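Local coordinates for FAD synthetase (Saccharomyces cerevisiae, PDB 2WSI), which catalyses the transfer of an adenylyl group from ATP to FMN, forming the coenzyme FAD and diphosphate, at residues F58-G63 / L102-I107; S124-L129 / N210-G215; A160-I165 / M189-L194. One frame throughout, in Å; residues are numbered along the deposited sequence.

Contact 1 (F58-G63 / L102-I107); sequences FSYNGG and LPTVFI. With FAD (flavin-adenine dinucleotide), chain C.
Thr104 packs hard against the backbone of Phe58 and Tyr60. Its CG2, anti to the backbone N, lies 3.3 Å from Phe58 O and 3.5 Å from Tyr60 CB. Val105 presses on the same carbonyl from the other face of the sheet, its CG1 3.5 Å from Phe58 O. Three nearly straight backbone bonds hold this part: Phe58 N to Pro103 O, Val105 N to Phe58 O and Tyr60 N to Val105 O. The aromatic end of Phe58 leads away, to meet Tyr73 edge-to-face, and the hydroxyl of Tyr60 bonds to Thr123. These are the parallel strands 56-59 and 102-106 of the PAPS reductase domain, whose clan has a Rossmann-like alpha/beta fold. The loop after strand 56-59 leads into helix 64-87, consistent with the nucleotide-binding PP-loop of this family. Beyond Ser59 the chains part: the CA atoms of Tyr60 and Phe106 are 5.5 Å apart. Phe106 still follows, its CD1 3.3 Å from Tyr60 O. The fit is looser at the ring's far side, where Phe106 CE1 lies 4.0 Å from CB of the partly exposed Asn61. There the adenine of FAD meets both chains. Asn61 CB lies over it, 3.6 Å from FAD C6A. Ile107 N donates to FAD N1A (2.9 Å, 170°), and N6A donates back to Ile107 O. Ser59 O accepts a bond from ribose O2B, while the Ser59 hydroxyl bonds to Val162 O.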
loop_
_atom_site.group_PDB
_atom_site.type_symbol
_atom_site.label_atom_id
_atom_site.label_comp_id
_atom_site.label_asym_id
_atom_site.label_seq_id
_atom_site.Cartn_x
_atom_site.Cartn_y
_atom_site.Cartn_z
ATOM N N PHE A 58 -3.992 -9.627 -5.920
ATOM C CA PHE A 58 -3.739 -8.384 -5.189
ATOM C C PHE A 58 -3.319 -7.308 -6.201
ATOM O O PHE A 58 -2.316 -7.484 -6.923
ATOM C CB PHE A 58 -2.613 -8.633 -4.167
ATOM C CG PHE A 58 -2.467 -7.534 -3.162
ATOM C CD1 PHE A 58 -2.988 -7.680 -1.896
ATOM C CD2 PHE A 58 -1.827 -6.351 -3.499
ATOM C CE1 PHE A 58 -2.894 -6.644 -0.957
ATOM C CE2 PHE A 58 -1.732 -5.300 -2.579
ATOM C CZ PHE A 58 -2.263 -5.443 -1.314
ATOM N N SER A 59 -4.081 -6.209 -6.305
ATOM C CA SER A 59 -3.644 -5.121 -7.195
ATOM C C SER A 59 -2.637 -4.234 -6.476
ATOM O O SER A 59 -2.931 -3.591 -5.468
ATOM C CB SER A 59 -4.805 -4.295 -7.786
ATOM O OG SER A 59 -5.596 -3.690 -6.774
ATOM N N TYR A 60 -1.434 -4.205 -7.015
ATOM C CA TYR A 60 -0.323 -3.545 -6.353
ATOM C C TYR A 60 0.349 -2.574 -7.328
ATOM O O TYR A 60 0.692 -2.958 -8.449
ATOM C CB TYR A 60 0.678 -4.605 -5.923
ATOM C CG TYR A 60 1.890 -4.071 -5.194
ATOM C CD1 TYR A 60 1.750 -3.415 -3.970
ATOM C CD2 TYR A 60 3.180 -4.246 -5.708
ATOM C CE1 TYR A 60 2.849 -2.933 -3.284
ATOM C CE2 TYR A 60 4.282 -3.771 -5.032
ATOM C CZ TYR A 60 4.112 -3.108 -3.809
ATOM O OH TYR A 60 5.167 -2.624 -3.078
ATOM N N ASN A 61 0.579 -1.339 -6.891
ATOM C CA ASN A 61 1.240 -0.338 -7.741
ATOM C C ASN A 61 2.397 0.342 -6.997
ATOM O O ASN A 61 2.934 1.349 -7.462
ATOM C CB ASN A 61 0.250 0.725 -8.237
ATOM C CG ASN A 61 -0.357 1.540 -7.088
ATOM O OD1 ASN A 61 -0.028 1.340 -5.917
ATOM N ND2 ASN A 61 -1.253 2.459 -7.427
ATOM N N GLY A 62 2.806 -0.243 -5.868
ATOM C CA GLY A 62 3.969 0.252 -5.147
ATOM C C GLY A 62 3.706 1.519 -4.336
ATOM O O GLY A 62 4.604 2.005 -3.639
ATOM N N GLY A 63 2.489 2.055 -4.401
ATOM C CA GLY A 63 2.178 3.256 -3.614
ATOM C C GLY A 63 2.047 2.945 -2.115
ATOM O O GLY A 63 1.996 1.775 -1.706
ATOM N N LEU A 102 2.658 -14.945 -4.339
ATOM C CA LEU A 102 1.337 -14.345 -4.133
ATOM C C LEU A 102 0.836 -13.714 -5.433
ATOM O O LEU A 102 1.488 -12.839 -5.986
ATOM C CB LEU A 102 1.437 -13.242 -3.068
ATOM C CG LEU A 102 0.091 -12.792 -2.501
ATOM C CD1 LEU A 102 -0.500 -13.901 -1.636
ATOM C CD2 LEU A 102 0.249 -11.517 -1.664
ATOM N N PRO A 103 -0.329 -14.143 -5.921
ATOM C CA PRO A 103 -0.760 -13.603 -7.211
ATOM C C PRO A 103 -1.061 -12.109 -7.138
ATOM O O PRO A 103 -1.849 -11.678 -6.291
ATOM C CB PRO A 103 -2.048 -14.370 -7.519
ATOM C CG PRO A 103 -2.027 -15.570 -6.625
ATOM C CD PRO A 103 -1.225 -15.207 -5.417
ATOM N N THR A 104 -0.478 -11.353 -8.058
ATOM C CA THR A 104 -0.452 -9.907 -7.945
ATOM C C THR A 104 -0.590 -9.333 -9.340
ATOM O O THR A 104 -0.134 -9.943 -10.307
ATOM C CB THR A 104 0.879 -9.430 -7.298
ATOM O OG1 THR A 104 1.024 -10.024 -5.997
ATOM C CG2 THR A 104 0.936 -7.876 -7.180
ATOM N N VAL A 105 -1.232 -8.169 -9.451
ATOM C CA VAL A 105 -1.413 -7.543 -10.750
ATOM C C VAL A 105 -0.967 -6.099 -10.681
ATOM O O VAL A 105 -1.377 -5.393 -9.765
ATOM C CB VAL A 105 -2.886 -7.601 -11.228
ATOM C CG1 VAL A 105 -3.832 -7.267 -10.099
ATOM C CG2 VAL A 105 -3.116 -6.630 -12.400
ATOM N N PHE A 106 -0.130 -5.679 -11.638
ATOM C CA PHE A 106 0.357 -4.312 -11.714
ATOM C C PHE A 106 0.052 -3.799 -13.101
ATOM O O PHE A 106 0.491 -4.391 -14.090
ATOM C CB PHE A 106 1.872 -4.244 -11.491
ATOM C CG PHE A 106 2.462 -2.860 -11.728
ATOM C CD1 PHE A 106 1.817 -1.719 -11.256
ATOM C CD2 PHE A 106 3.662 -2.711 -12.417
ATOM C CE1 PHE A 106 2.354 -0.457 -11.457
ATOM C CE2 PHE A 106 4.211 -1.433 -12.638
ATOM C CZ PHE A 106 3.552 -0.316 -12.154
ATOM N N ILE A 107 -0.691 -2.703 -13.193
ATOM C CA ILE A 107 -0.929 -2.130 -14.510
ATOM C C ILE A 107 0.146 -1.092 -14.770
ATOM O O ILE A 107 0.193 -0.051 -14.109
ATOM C CB ILE A 107 -2.340 -1.555 -14.660
ATOM C CG1 ILE A 107 -3.395 -2.605 -14.275
ATOM C CG2 ILE A 107 -2.557 -1.074 -16.110
ATOM C CD1 ILE A 107 -3.283 -3.944 -15.076
HETATM P PA FAD C . -5.778 4.897 -7.191
HETATM O O1A FAD C . -4.621 5.827 -7.435
HETATM O O2A FAD C . -6.452 4.519 -8.482
HETATM O O5B FAD C . -5.384 3.594 -6.309
HETATM C C5B FAD C . -6.424 2.851 -5.700
HETATM C C4B FAD C . -6.005 1.378 -5.650
HETATM O O4B FAD C . -6.164 0.802 -6.920
HETATM C C3B FAD C . -4.539 1.219 -5.299
HETATM O O3B FAD C . -4.342 1.145 -3.910
HETATM C C2B FAD C . -4.194 -0.089 -5.988
HETATM O O2B FAD C . -4.560 -1.186 -5.178
HETATM C C1B FAD C . -5.075 -0.056 -7.209
HETATM N N9A FAD C . -4.303 0.515 -8.323
HETATM C C8A FAD C . -4.261 1.818 -8.753
HETATM N N7A FAD C . -3.430 1.897 -9.828
HETATM C C5A FAD C . -2.933 0.654 -10.057
HETATM C C6A FAD C . -2.050 0.155 -10.992
HETATM N N6A FAD C . -1.489 0.928 -11.940
HETATM N N1A FAD C . -1.773 -1.181 -10.971
HETATM C C2A FAD C . -2.335 -2.033 -10.043
HETATM N N3A FAD C . -3.185 -1.524 -9.088
HETATM C C4A FAD C . -3.491 -0.209 -9.130
HETATM N N1 FAD C . -14.361 2.431 -10.281
HETATM C C2 FAD C . -15.716 2.365 -10.473
HETATM O O2 FAD C . -16.375 3.399 -10.590
HETATM N N3 FAD C . -16.344 1.147 -10.541
HETATM C C4 FAD C . -15.624 -0.022 -10.424
HETATM O O4 FAD C . -16.255 -1.083 -10.484
HETATM C C4X FAD C . -14.241 0.037 -10.228
HETATM N N5 FAD C . -13.471 -1.116 -10.100
HETATM C C5X FAD C . -12.107 -1.036 -9.898
HETATM C C6 FAD C . -11.327 -2.186 -9.768
HETATM C C7 FAD C . -9.944 -2.075 -9.596
HETATM C C7M FAD C . -9.075 -3.293 -9.466
HETATM C C8 FAD C . -9.358 -0.818 -9.536
HETATM C C8M FAD C . -7.879 -0.680 -9.325
HETATM C C9 FAD C . -10.137 0.319 -9.654
HETATM C C9A FAD C . -11.501 0.219 -9.846
HETATM N N10 FAD C . -12.250 1.371 -9.979
HETATM C C10 FAD C . -13.618 1.278 -10.145
HETATM C "C1'" FAD C . -11.579 2.714 -9.884
HETATM C "C2'" FAD C . -11.525 3.187 -8.414
HETATM O "O2'" FAD C . -12.772 3.135 -7.761
HETATM C "C3'" FAD C . -10.957 4.595 -8.264
HETATM O "O3'" FAD C . -11.896 5.528 -8.740
HETATM C "C4'" FAD C . -9.653 4.737 -9.026
HETATM O "O4'" FAD C . -8.799 3.650 -8.734
HETATM C "C5'" FAD C . -8.938 6.028 -8.627
HETATM O "O5'" FAD C . -9.013 6.184 -7.222
HETATM P P FAD C . -7.748 6.724 -6.382
HETATM O O1P FAD C . -7.019 7.772 -7.189
HETATM O O2P FAD C . -8.188 7.165 -5.004
HETATM O O3P FAD C . -6.769 5.496 -6.103
#

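Contact 2 (S124-L129 / N210-G215); sequences SERYCL and NEPICG
Arg126 grips Glu211 side-on, one nitrogen to each carboxylate oxygen. Arg126 NE donates to Glu211 OE1 (2.8 Å, 170°), and NH2 of Arg126 donates to Glu211 OE2 at 2.9 Å. Both oxygens lie almost in the guanidinium plane and are met on their syn side. The guanidinium and carboxylate planes are 23° apart, so the pair is close to flat. Tyr127 reaches the same carboxylate tip to tip. Its OH donates to the anti lone pair of Glu211 OE1 at a short 2.5 Å. Pro212 packs against the arginine chain, its CG 4.0 Å from Arg126 CD. Arg126 runs extended from CG to NE. Glu211 is bent at chi2 (-69°), which turns CD from the line of its chain. Further out, Gln67 of helix 64-87 donates NE2 to both Tyr127 OH and Pro212 O, and so ties the two segments together. Leu70, Leu71 and Leu74 of that helix pack on Tyr127, and Met9 of helix 3-18 touches both Arg126 and Glu211. The bidentate salt bridge thus joins the end of helix 114-126 to the loop that follows helix 199-209. The side chain of Tyr127 is about 13 Å from FAD. With two donors on OE1 and one on OE2, the buried Glu211 is probably kept ionised, and its rotation is fixed from two directions.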
loop_
_atom_site.group_PDB
_atom_site.type_symbol
_atom_site.label_atom_id
_atom_site.label_comp_id
_atom_site.label_asym_id
_atom_site.label_seq_id
_atom_site.Cartn_x
_atom_site.Cartn_y
_atom_site.Cartn_z
ATOM N N SER A 124 8.306 -6.709 -5.287
ATOM C CA SER A 124 7.765 -7.997 -5.743
ATOM C C SER A 124 8.713 -9.124 -5.335
ATOM O O SER A 124 8.288 -10.222 -5.000
ATOM C CB SER A 124 7.591 -8.006 -7.261
ATOM O OG SER A 124 6.428 -7.277 -7.622
ATOM N N GLU A 125 10.017 -8.861 -5.388
ATOM C CA GLU A 125 10.980 -9.874 -4.984
ATOM C C GLU A 125 11.059 -9.995 -3.451
ATOM O O GLU A 125 11.160 -11.107 -2.920
ATOM C CB GLU A 125 12.354 -9.605 -5.603
ATOM C CG GLU A 125 12.326 -9.731 -7.140
ATOM C CD GLU A 125 12.662 -11.137 -7.651
ATOM O OE1 GLU A 125 12.579 -12.098 -6.850
ATOM O OE2 GLU A 125 13.019 -11.269 -8.854
ATOM N N ARG A 126 11.001 -8.872 -2.738
ATOM C CA ARG A 126 10.981 -8.925 -1.281
ATOM C C ARG A 126 9.760 -9.704 -0.742
ATOM O O ARG A 126 9.869 -10.477 0.202
ATOM C CB ARG A 126 10.949 -7.508 -0.705
ATOM C CG ARG A 126 11.275 -7.424 0.778
ATOM C CD ARG A 126 11.269 -5.949 1.275
ATOM N NE ARG A 126 11.404 -5.879 2.730
ATOM C CZ ARG A 126 12.467 -6.297 3.420
ATOM N NH1 ARG A 126 13.510 -6.825 2.788
ATOM N NH2 ARG A 126 12.484 -6.197 4.755
ATOM N N TYR A 127 8.581 -9.466 -1.299
ATOM C CA TYR A 127 7.364 -10.053 -0.697
ATOM C C TYR A 127 6.930 -11.314 -1.452
ATOM O O TYR A 127 5.872 -11.853 -1.187
ATOM C CB TYR A 127 6.226 -9.050 -0.685
ATOM C CG TYR A 127 6.557 -7.783 0.041
ATOM C CD1 TYR A 127 7.068 -7.815 1.327
ATOM C CD2 TYR A 127 6.376 -6.546 -0.568
ATOM C CE1 TYR A 127 7.384 -6.643 2.002
ATOM C CE2 TYR A 127 6.674 -5.365 0.105
ATOM C CZ TYR A 127 7.176 -5.426 1.386
ATOM O OH TYR A 127 7.481 -4.268 2.051
ATOM N N CYS A 128 7.748 -11.751 -2.408
ATOM C CA CYS A 128 7.491 -12.998 -3.126
ATOM C C CYS A 128 6.131 -12.948 -3.826
ATOM O O CYS A 128 5.269 -13.838 -3.658
ATOM C CB CYS A 128 7.542 -14.204 -2.157
ATOM S SG CYS A 128 7.867 -15.774 -2.987
ATOM N N LEU A 129 5.965 -11.899 -4.617
ATOM C CA LEU A 129 4.776 -11.707 -5.426
ATOM C C LEU A 129 4.968 -12.334 -6.788
ATOM O O LEU A 129 6.019 -12.210 -7.386
ATOM C CB LEU A 129 4.538 -10.215 -5.643
ATOM C CG LEU A 129 4.547 -9.407 -4.344
ATOM C CD1 LEU A 129 4.226 -7.921 -4.651
ATOM C CD2 LEU A 129 3.552 -10.017 -3.354
ATOM N N ASN A 210 9.360 0.067 9.142
ATOM C CA ASN A 210 10.731 0.180 8.640
ATOM C C ASN A 210 10.918 -0.466 7.283
ATOM O O ASN A 210 12.047 -0.595 6.821
ATOM C CB ASN A 210 11.765 -0.419 9.611
ATOM C CG ASN A 210 13.156 0.194 9.423
ATOM O OD1 ASN A 210 13.288 1.369 9.068
ATOM N ND2 ASN A 210 14.195 -0.610 9.629
ATOM N N GLU A 211 9.824 -0.855 6.637
ATOM C CA GLU A 211 9.902 -1.412 5.270
ATOM C C GLU A 211 10.307 -0.324 4.268
ATOM O O GLU A 211 10.078 0.859 4.505
ATOM C CB GLU A 211 8.552 -2.032 4.878
ATOM C CG GLU A 211 8.284 -3.354 5.601
ATOM C CD GLU A 211 9.238 -4.443 5.095
ATOM O OE1 GLU A 211 9.091 -4.872 3.929
ATOM O OE2 GLU A 211 10.153 -4.834 5.842
ATOM N N PRO A 212 10.919 -0.720 3.148
ATOM C CA PRO A 212 11.332 0.301 2.185
ATOM C C PRO A 212 10.097 0.910 1.537
ATOM O O PRO A 212 9.156 0.203 1.261
ATOM C CB PRO A 212 12.141 -0.494 1.150
ATOM C CG PRO A 212 11.643 -1.929 1.266
ATOM C CD PRO A 212 11.129 -2.102 2.654
ATOM N N ILE A 213 10.102 2.201 1.294
ATOM C CA ILE A 213 8.943 2.852 0.698
ATOM C C ILE A 213 9.384 3.629 -0.544
ATOM O O ILE A 213 10.544 4.020 -0.667
ATOM C CB ILE A 213 8.247 3.810 1.684
ATOM C CG1 ILE A 213 9.106 5.041 1.943
ATOM C CG2 ILE A 213 7.944 3.109 2.996
ATOM C CD1 ILE A 213 8.361 6.112 2.740
ATOM N N CYS A 214 8.456 3.837 -1.460
ATOM C CA CYS A 214 8.811 4.420 -2.733
ATOM C C CYS A 214 9.569 5.724 -2.499
ATOM O O CYS A 214 9.113 6.585 -1.756
ATOM C CB CYS A 214 7.561 4.686 -3.577
ATOM S SG CYS A 214 8.047 5.284 -5.235
ATOM N N GLY A 215 10.714 5.885 -3.152
ATOM C CA GLY A 215 11.551 7.051 -2.902
ATOM C C GLY A 215 10.869 8.360 -3.292
ATOM O O GLY A 215 11.242 9.404 -2.782
#

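Contact 3 (A160-I165 / M189-L194); sequences AIVIGI and MRLQPL. With FAD (flavin-adenine dinucleotide), chain C.
Arg190 touches Ile163 first with the root of its side chain: CB and CG are each 3.8 Å from Ile163 CD1. CD of Arg190 comes next, 3.5 Å from N5 of the flavin. The chain then bends at chi3 (-85°), which puts Arg190 NE 3.7 Å from flavin O4. O4 lies 3.4 Å above the guanidinium plane, over its centre. Arg190 NH1 reaches C4 of the flavin at 3.3 Å, so the flavin carbonyl lies over one face of the guanidinium. NH2 turns to Arg180 O, with a weak, long ion pair to Asp182. The backbones behind it are the parallel strands 160-162 and 189-191, inner strands of the sheet of the PAPS reductase domain. Ile161 N bonds to Met189 O, Leu191 N to Ile161 O and Ile163 N to Leu191 O. On the face away from Arg190, Leu191 CD1 packs between Ala160 CB and Val162 CG2. Past the strands the chains separate. A water donates to Ile163 O and Ile165 O and accepts from Leu194 N. Ile165 CG2 rests on Gln192 CG at 3.7 Å. Ile163 CD1 also meets flavin C7 at 3.5 Å, and Gly164 N donates to ribose O2B (3.0 Å, 177°).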
loop_
_atom_site.group_PDB
_atom_site.type_symbol
_atom_site.label_atom_id
_atom_site.label_comp_id
_atom_site.label_asym_id
_atom_site.label_seq_id
_atom_site.Cartn_x
_atom_site.Cartn_y
_atom_site.Cartn_z
ATOM N N ALA A 160 -11.871 -12.271 -7.372
ATOM C CA ALA A 160 -11.831 -11.061 -6.519
ATOM C C ALA A 160 -10.445 -10.415 -6.626
ATOM O O ALA A 160 -9.465 -11.104 -6.902
ATOM C CB ALA A 160 -12.110 -11.430 -5.070
ATOM N N ILE A 161 -10.393 -9.097 -6.463
ATOM C CA ILE A 161 -9.162 -8.350 -6.515
ATOM C C ILE A 161 -9.066 -7.415 -5.309
ATOM O O ILE A 161 -10.007 -6.697 -5.018
ATOM C CB ILE A 161 -9.096 -7.543 -7.799
ATOM C CG1 ILE A 161 -9.321 -8.525 -8.958
ATOM C CG2 ILE A 161 -7.745 -6.805 -7.898
ATOM C CD1 ILE A 161 -8.673 -8.160 -10.251
ATOM N N VAL A 162 -7.929 -7.458 -4.621
ATOM C CA VAL A 162 -7.692 -6.621 -3.465
ATOM C C VAL A 162 -7.206 -5.260 -3.966
ATOM O O VAL A 162 -6.308 -5.192 -4.782
ATOM C CB VAL A 162 -6.598 -7.226 -2.545
ATOM C CG1 VAL A 162 -6.449 -6.375 -1.282
ATOM C CG2 VAL A 162 -6.903 -8.707 -2.183
ATOM N N ILE A 163 -7.760 -4.182 -3.411
ATOM C CA ILE A 163 -7.558 -2.819 -3.913
ATOM C C ILE A 163 -7.298 -1.925 -2.702
ATOM O O ILE A 163 -8.108 -1.930 -1.775
ATOM C CB ILE A 163 -8.849 -2.306 -4.559
ATOM C CG1 ILE A 163 -9.257 -3.249 -5.704
ATOM C CG2 ILE A 163 -8.699 -0.859 -5.015
ATOM C CD1 ILE A 163 -10.668 -2.960 -6.270
ATOM N N GLY A 164 -6.196 -1.172 -2.712
ATOM C CA GLY A 164 -5.808 -0.380 -1.549
ATOM C C GLY A 164 -6.462 1.006 -1.516
ATOM O O GLY A 164 -5.881 1.967 -1.018
ATOM N N ILE A 165 -7.676 1.096 -2.030
ATOM C CA ILE A 165 -8.385 2.367 -2.120
ATOM C C ILE A 165 -8.789 2.849 -0.722
ATOM O O ILE A 165 -9.080 2.066 0.147
ATOM C CB ILE A 165 -9.628 2.210 -3.015
ATOM C CG1 ILE A 165 -10.292 3.563 -3.319
ATOM C CG2 ILE A 165 -10.596 1.235 -2.386
ATOM C CD1 ILE A 165 -11.216 3.506 -4.570
ATOM N N MET A 189 -15.196 -9.356 -7.711
ATOM C CA MET A 189 -15.509 -8.732 -6.433
ATOM C C MET A 189 -14.371 -7.814 -6.050
ATOM O O MET A 189 -13.210 -8.229 -6.042
ATOM C CB MET A 189 -15.708 -9.786 -5.327
ATOM C CG MET A 189 -16.338 -9.192 -4.058
ATOM S SD MET A 189 -18.116 -8.772 -4.289
ATOM C CE MET A 189 -18.805 -10.393 -3.908
ATOM N N ARG A 190 -14.709 -6.571 -5.713
ATOM C CA ARG A 190 -13.724 -5.646 -5.161
ATOM C C ARG A 190 -13.579 -5.905 -3.658
ATOM O O ARG A 190 -14.574 -5.959 -2.919
ATOM C CB ARG A 190 -14.151 -4.193 -5.405
ATOM C CG ARG A 190 -14.280 -3.840 -6.863
ATOM C CD ARG A 190 -14.626 -2.340 -7.036
ATOM N NE ARG A 190 -16.065 -2.120 -6.927
ATOM C CZ ARG A 190 -16.650 -0.928 -7.000
ATOM N NH1 ARG A 190 -15.913 0.160 -7.187
ATOM N NH2 ARG A 190 -17.975 -0.827 -6.907
ATOM N N LEU A 191 -12.330 -6.075 -3.234
ATOM C CA LEU A 191 -11.985 -6.277 -1.838
ATOM C C LEU A 191 -11.205 -5.028 -1.415
ATOM O O LEU A 191 -10.085 -4.803 -1.883
ATOM C CB LEU A 191 -11.095 -7.526 -1.673
ATOM C CG LEU A 191 -11.679 -8.829 -2.227
ATOM C CD1 LEU A 191 -10.702 -10.005 -1.965
ATOM C CD2 LEU A 191 -13.084 -9.117 -1.608
ATOM N N GLN A 192 -11.791 -4.247 -0.516
ATOM C CA GLN A 192 -11.335 -2.883 -0.225
ATOM C C GLN A 192 -11.258 -2.715 1.301
ATOM O O GLN A 192 -12.005 -1.931 1.896
ATOM C CB GLN A 192 -12.344 -1.883 -0.848
ATOM C CG GLN A 192 -12.360 -1.981 -2.372
ATOM C CD GLN A 192 -13.449 -1.164 -3.058
ATOM O OE1 GLN A 192 -14.611 -1.109 -2.616
ATOM N NE2 GLN A 192 -13.099 -0.594 -4.178
ATOM N N PRO A 193 -10.361 -3.474 1.946
ATOM C CA PRO A 193 -10.331 -3.489 3.411
ATOM C C PRO A 193 -9.550 -2.332 4.039
ATOM O O PRO A 193 -9.492 -2.284 5.263
ATOM C CB PRO A 193 -9.632 -4.818 3.747
ATOM C CG PRO A 193 -9.030 -5.330 2.417
ATOM C CD PRO A 193 -9.326 -4.334 1.348
ATOM N N LEU A 194 -8.966 -1.445 3.234
ATOM C CA LEU A 194 -8.254 -0.270 3.744
ATOM C C LEU A 194 -9.142 0.975 3.774
ATOM O O LEU A 194 -8.671 2.086 4.031
ATOM C CB LEU A 194 -7.015 0.017 2.863
ATOM C CG LEU A 194 -5.822 0.602 3.623
ATOM C CD1 LEU A 194 -5.247 -0.413 4.567
ATOM C CD2 LEU A 194 -4.716 1.113 2.677
HETATM P PA FAD C . -5.778 4.897 -7.191
HETATM O O1A FAD C . -4.621 5.827 -7.435
HETATM O O2A FAD C . -6.452 4.519 -8.482
HETATM O O5B FAD C . -5.384 3.594 -6.309
HETATM C C5B FAD C . -6.424 2.851 -5.700
HETATM C C4B FAD C . -6.005 1.378 -5.650
HETATM O O4B FAD C . -6.164 0.802 -6.920
HETATM C C3B FAD C . -4.539 1.219 -5.299
HETATM O O3B FAD C . -4.342 1.145 -3.910
HETATM C C2B FAD C . -4.194 -0.089 -5.988
HETATM O O2B FAD C . -4.560 -1.186 -5.178
HETATM C C1B FAD C . -5.075 -0.056 -7.209
HETATM N N9A FAD C . -4.303 0.515 -8.323
HETATM C C8A FAD C . -4.261 1.818 -8.753
HETATM N N7A FAD C . -3.430 1.897 -9.828
HETATM C C5A FAD C . -2.933 0.654 -10.057
HETATM C C6A FAD C . -2.050 0.155 -10.992
HETATM N N6A FAD C . -1.489 0.928 -11.940
HETATM N N1A FAD C . -1.773 -1.181 -10.971
HETATM C C2A FAD C . -2.335 -2.033 -10.043
HETATM N N3A FAD C . -3.185 -1.524 -9.088
HETATM C C4A FAD C . -3.491 -0.209 -9.130
HETATM N N1 FAD C . -14.361 2.431 -10.281
HETATM C C2 FAD C . -15.716 2.365 -10.473
HETATM O O2 FAD C . -16.375 3.399 -10.590
HETATM N N3 FAD C . -16.344 1.147 -10.541
HETATM C C4 FAD C . -15.624 -0.022 -10.424
HETATM O O4 FAD C . -16.255 -1.083 -10.484
HETATM C C4X FAD C . -14.241 0.037 -10.228
HETATM N N5 FAD C . -13.471 -1.116 -10.100
HETATM C C5X FAD C . -12.107 -1.036 -9.898
HETATM C C6 FAD C . -11.327 -2.186 -9.768
HETATM C C7 FAD C . -9.944 -2.075 -9.596
HETATM C C7M FAD C . -9.075 -3.293 -9.466
HETATM C C8 FAD C . -9.358 -0.818 -9.536
HETATM C C8M FAD C . -7.879 -0.680 -9.325
HETATM C C9 FAD C . -10.137 0.319 -9.654
HETATM C C9A FAD C . -11.501 0.219 -9.846
HETATM N N10 FAD C . -12.250 1.371 -9.979
HETATM C C10 FAD C . -13.618 1.278 -10.145
HETATM C "C1'" FAD C . -11.579 2.714 -9.884
HETATM C "C2'" FAD C . -11.525 3.187 -8.414
HETATM O "O2'" FAD C . -12.772 3.135 -7.761
HETATM C "C3'" FAD C . -10.957 4.595 -8.264
HETATM O "O3'" FAD C . -11.896 5.528 -8.740
HETATM C "C4'" FAD C . -9.653 4.737 -9.026
HETATM O "O4'" FAD C . -8.799 3.650 -8.734
HETATM C "C5'" FAD C . -8.938 6.028 -8.627
HETATM O "O5'" FAD C . -9.013 6.184 -7.222
HETATM P P FAD C . -7.748 6.724 -6.382
HETATM O O1P FAD C . -7.019 7.772 -7.189
HETATM O O2P FAD C . -8.188 7.165 -5.004
HETATM O O3P FAD C . -6.769 5.496 -6.103
HETATM O O HOH W 1 -9.230 -0.687 0.370
#

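In the fold
All three contacts lie in the PAPS reductase domain. Contacts 1 and 3 belong to one sheet, where strands 56-59 and 160-162 are neighbours; their centres are 11 Å apart. Phe58 packs on Val162 between them, and both line the FAD pocket: contact 1 at the adenine, contact 3 at the flavin, with the adenosine ribose held by both. The centres of contacts 1 and 2 are 12 Å apart. The two are joined where Leu102 N probably bonds to Cys128 O and Leu129 packs on Tyr60. Contacts 2 and 3 do not touch; their centres are 19 Å apart, on opposite sides of the chain's centre. Along the chain contact 1 closes first; contact 3 is then nested inside the loop closed by contact 2.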